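Local atomic coordinates of metallo-beta-lactamase family protein (Staphylococcus aureus, PDB entry 3R2U), a protein that probably acts as an iron-dependent hydrolase or related enzyme of the metallo-beta-lactamase superfamily, with a fused rhodanese-like domain. Residues S103-D108 and F121-D126. Numbering follows the deposited sequence.
Sequences SGESDD and FVQHND
Two side chains, E105 and Q123, reach across this contact from the same first torsion, CG anti to the carbonyl carbon and beside the backbone N, and part company at the second. E105 bends there (chi2 -72°), which carries its carboxylate to the backbone of H124; Q123 runs straight on (chi2 -176°) and sends its amide toward the backbone of G104. The two chains cross at about a right angle, E105 OE2 lying 3.2 Å from Q123 CB. Through its anti lone pair, E105 OE2 accepts a nearly straight bond from H124 N at 2.7 Å, so the carboxylate grips the second residue of the type II turn Q123-D126. Q123 NE2 to G104 O, 3.5 Å, is well aligned but weak.

On the strand side of these links, G104 N donates to V122 O at 2.9 Å, continuing the parallel pairing of S103 with V122. G104 CA packs against F121 CB at 3.9 Å, where G104 has no side chain to come between them. Each segment also braces itself: S103 OG accepts from E105 N at 3.0 Å, forming an ST turn, and D126 OD2 takes Q123 N. The example illustrates side chains prolonging a strand pairing into loops.

S103 OG is hydrogen-bonded to E146 O, and H124 ND1 to H139 N; the S103 side chain is about 12 Å from the iron(III) ion. Within the metallo-beta-lactamase domain, parallel strands 99-103 and 120-122 (an edge strand) here leave one mixed sheet for loops, and V122 packs on strands 133-139 and 148-153 of the other, consistent with the family's sandwich.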
ATOM      1  N   SER A 103      -5.417 -16.331 -33.422  1.00 19.89           N
ATOM      2  CA  SER A 103      -6.138 -16.773 -34.585  1.00 20.88           C
ATOM      3  C   SER A 103      -5.387 -16.680 -35.919  1.00 21.98           C
ATOM      4  O   SER A 103      -4.812 -15.639 -36.272  1.00 20.57           O
ATOM      5  CB  SER A 103      -7.455 -15.998 -34.707  1.00 21.58           C
ATOM      6  OG  SER A 103      -8.176 -16.401 -35.884  1.00 20.48           O
ATOM      7  N   GLY A 104      -5.421 -17.794 -36.655  1.00 22.39           N
ATOM      8  CA  GLY A 104      -4.925 -17.856 -38.023  1.00 24.52           C
ATOM      9  C   GLY A 104      -6.119 -17.901 -38.967  1.00 25.58           C
ATOM     10  O   GLY A 104      -5.975 -18.249 -40.122  1.00 25.81           O
ATOM     11  N   GLU A 105      -7.311 -17.564 -38.468  1.00 26.17           N
ATOM     12  CA  GLU A 105      -8.529 -17.580 -39.275  1.00 29.00           C
ATOM     13  C   GLU A 105      -8.770 -16.211 -39.894  1.00 31.85           C
ATOM     14  O   GLU A 105      -9.873 -15.683 -39.864  1.00 34.33           O
ATOM     15  CB  GLU A 105      -9.738 -17.984 -38.428  1.00 27.55           C
ATOM     16  CG  GLU A 105      -9.744 -19.442 -37.964  1.00 28.65           C
ATOM     17  CD  GLU A 105     -10.024 -20.445 -39.088  1.00 31.72           C
ATOM     18  OE1 GLU A 105     -10.170 -20.016 -40.255  1.00 29.70           O
ATOM     19  OE2 GLU A 105     -10.088 -21.671 -38.803  1.00 32.06           O
ATOM     20  N   SER A 106      -7.728 -15.641 -40.459  1.00 35.47           N
ATOM     21  CA  SER A 106      -7.797 -14.311 -41.032  1.00 38.45           C
ATOM     22  C   SER A 106      -7.399 -14.392 -42.488  1.00 40.39           C
ATOM     23  O   SER A 106      -6.821 -15.390 -42.919  1.00 40.33           O
ATOM     24  CB  SER A 106      -6.822 -13.404 -40.278  1.00 38.36           C
ATOM     25  OG  SER A 106      -5.503 -13.939 -40.367  1.00 40.81           O
ATOM     26  N   ASP A 107      -7.714 -13.360 -43.263  1.00 42.75           N
ATOM     27  CA  ASP A 107      -7.288 -13.357 -44.655  1.00 45.65           C
ATOM     28  C   ASP A 107      -5.825 -12.906 -44.682  1.00 46.26           C
ATOM     29  O   ASP A 107      -5.243 -12.563 -43.647  1.00 45.08           O
ATOM     30  CB  ASP A 107      -8.197 -12.501 -45.539  1.00 46.95           C
ATOM     31  CG  ASP A 107      -8.201 -11.035 -45.150  1.00 48.55           C
ATOM     32  OD1 ASP A 107      -7.388 -10.609 -44.296  1.00 50.17           O
ATOM     33  OD2 ASP A 107      -9.028 -10.303 -45.726  1.00 54.22           O
ATOM     34  N   ASP A 108      -5.239 -12.886 -45.864  1.00 48.60           N
ATOM     35  CA  ASP A 108      -3.816 -12.573 -46.018  1.00 49.62           C
ATOM     36  C   ASP A 108      -3.405 -11.142 -45.622  1.00 48.45           C
ATOM     37  O   ASP A 108      -2.214 -10.843 -45.548  1.00 49.90           O
ATOM     38  CB  ASP A 108      -3.398 -12.858 -47.474  1.00 51.97           C
ATOM     39  CG  ASP A 108      -3.691 -14.307 -47.905  1.00 55.56           C
ATOM     40  OD1 ASP A 108      -4.088 -15.126 -47.043  1.00 59.89           O
ATOM     41  OD2 ASP A 108      -3.529 -14.633 -49.106  1.00 61.89           O
ATOM     42  N   PHE A 121      -0.560 -20.092 -34.838  1.00 25.60           N
ATOM     43  CA  PHE A 121      -1.738 -19.544 -35.492  1.00 25.85           C
ATOM     44  C   PHE A 121      -2.732 -20.679 -35.543  1.00 26.68           C
ATOM     45  O   PHE A 121      -2.565 -21.619 -36.308  1.00 28.49           O
ATOM     46  CB  PHE A 121      -1.382 -19.034 -36.877  1.00 26.86           C
ATOM     47  CG  PHE A 121      -0.433 -17.879 -36.852  1.00 25.76           C
ATOM     48  CD1 PHE A 121       0.934 -18.085 -36.897  1.00 28.73           C
ATOM     49  CD2 PHE A 121      -0.906 -16.587 -36.744  1.00 27.89           C
ATOM     50  CE1 PHE A 121       1.811 -17.009 -36.867  1.00 26.71           C
ATOM     51  CE2 PHE A 121      -0.035 -15.513 -36.723  1.00 23.93           C
ATOM     52  CZ  PHE A 121       1.313 -15.723 -36.786  1.00 26.50           C
ATOM     53  N   VAL A 122      -3.753 -20.605 -34.707  1.00 24.65           N
ATOM     54  CA  VAL A 122      -4.707 -21.692 -34.600  1.00 25.34           C
ATOM     55  C   VAL A 122      -5.925 -21.526 -35.482  1.00 27.36           C
ATOM     56  O   VAL A 122      -6.312 -20.413 -35.841  1.00 28.62           O
ATOM     57  CB  VAL A 122      -5.136 -21.916 -33.119  1.00 23.33           C
ATOM     58  CG1 VAL A 122      -3.913 -22.306 -32.296  1.00 21.89           C
ATOM     59  CG2 VAL A 122      -5.811 -20.667 -32.522  1.00 22.36           C
ATOM     60  N   GLN A 123      -6.536 -22.651 -35.832  1.00 28.71           N
ATOM     61  CA  GLN A 123      -7.726 -22.637 -36.659  1.00 28.70           C
ATOM     62  C   GLN A 123      -8.842 -23.441 -36.042  1.00 27.71           C
ATOM     63  O   GLN A 123      -8.637 -24.174 -35.087  1.00 27.14           O
ATOM     64  CB  GLN A 123      -7.364 -23.162 -38.035  1.00 30.81           C
ATOM     65  CG  GLN A 123      -6.437 -22.194 -38.765  1.00 35.74           C
ATOM     66  CD  GLN A 123      -6.123 -22.606 -40.164  1.00 42.88           C
ATOM     67  OE1 GLN A 123      -6.085 -23.791 -40.485  1.00 49.84           O
ATOM     68  NE2 GLN A 123      -5.877 -21.623 -41.018  1.00 50.35           N
ATOM     69  N   HIS A 124     -10.029 -23.300 -36.611  1.00 27.06           N
ATOM     70  CA  HIS A 124     -11.192 -24.027 -36.165  1.00 25.51           C
ATOM     71  C   HIS A 124     -10.868 -25.514 -35.924  1.00 26.16           C
ATOM     72  O   HIS A 124     -10.233 -26.171 -36.752  1.00 25.22           O
ATOM     73  CB  HIS A 124     -12.295 -23.893 -37.213  1.00 26.00           C
ATOM     74  CG  HIS A 124     -13.581 -24.527 -36.810  1.00 27.79           C
ATOM     75  ND1 HIS A 124     -14.378 -24.007 -35.816  1.00 25.87           N
ATOM     76  CD2 HIS A 124     -14.225 -25.620 -37.280  1.00 31.18           C
ATOM     77  CE1 HIS A 124     -15.448 -24.770 -35.672  1.00 28.34           C
ATOM     78  NE2 HIS A 124     -15.377 -25.756 -36.545  1.00 30.16           N
ATOM     79  N   ASN A 125     -11.303 -26.030 -34.782  1.00 25.37           N
ATOM     80  CA  ASN A 125     -11.089 -27.438 -34.404  1.00 27.72           C
ATOM     81  C   ASN A 125      -9.721 -27.821 -33.859  1.00 27.39           C
ATOM     82  O   ASN A 125      -9.553 -28.956 -33.426  1.00 29.39           O
ATOM     83  CB  ASN A 125     -11.477 -28.421 -35.533  1.00 29.53           C
ATOM     84  CG  ASN A 125     -12.872 -28.978 -35.372  1.00 32.43           C
ATOM     85  OD1 ASN A 125     -13.548 -28.710 -34.389  1.00 35.88           O
ATOM     86  ND2 ASN A 125     -13.285 -29.797 -36.313  1.00 32.69           N
ATOM     87  N   ASP A 126      -8.747 -26.921 -33.889  1.00 27.35           N
ATOM     88  CA  ASP A 126      -7.449 -27.224 -33.285  1.00 27.58           C
ATOM     89  C   ASP A 126      -7.687 -27.403 -31.786  1.00 27.46           C
ATOM     90  O   ASP A 126      -8.605 -26.797 -31.213  1.00 24.94           O
ATOM     91  CB  ASP A 126      -6.429 -26.084 -33.478  1.00 27.12           C
ATOM     92  CG  ASP A 126      -5.827 -26.045 -34.875  1.00 26.94           C
ATOM     93  OD1 ASP A 126      -6.014 -26.996 -35.659  1.00 28.73           O
ATOM     94  OD2 ASP A 126      -5.136 -25.055 -35.177  1.00 26.68           O
TER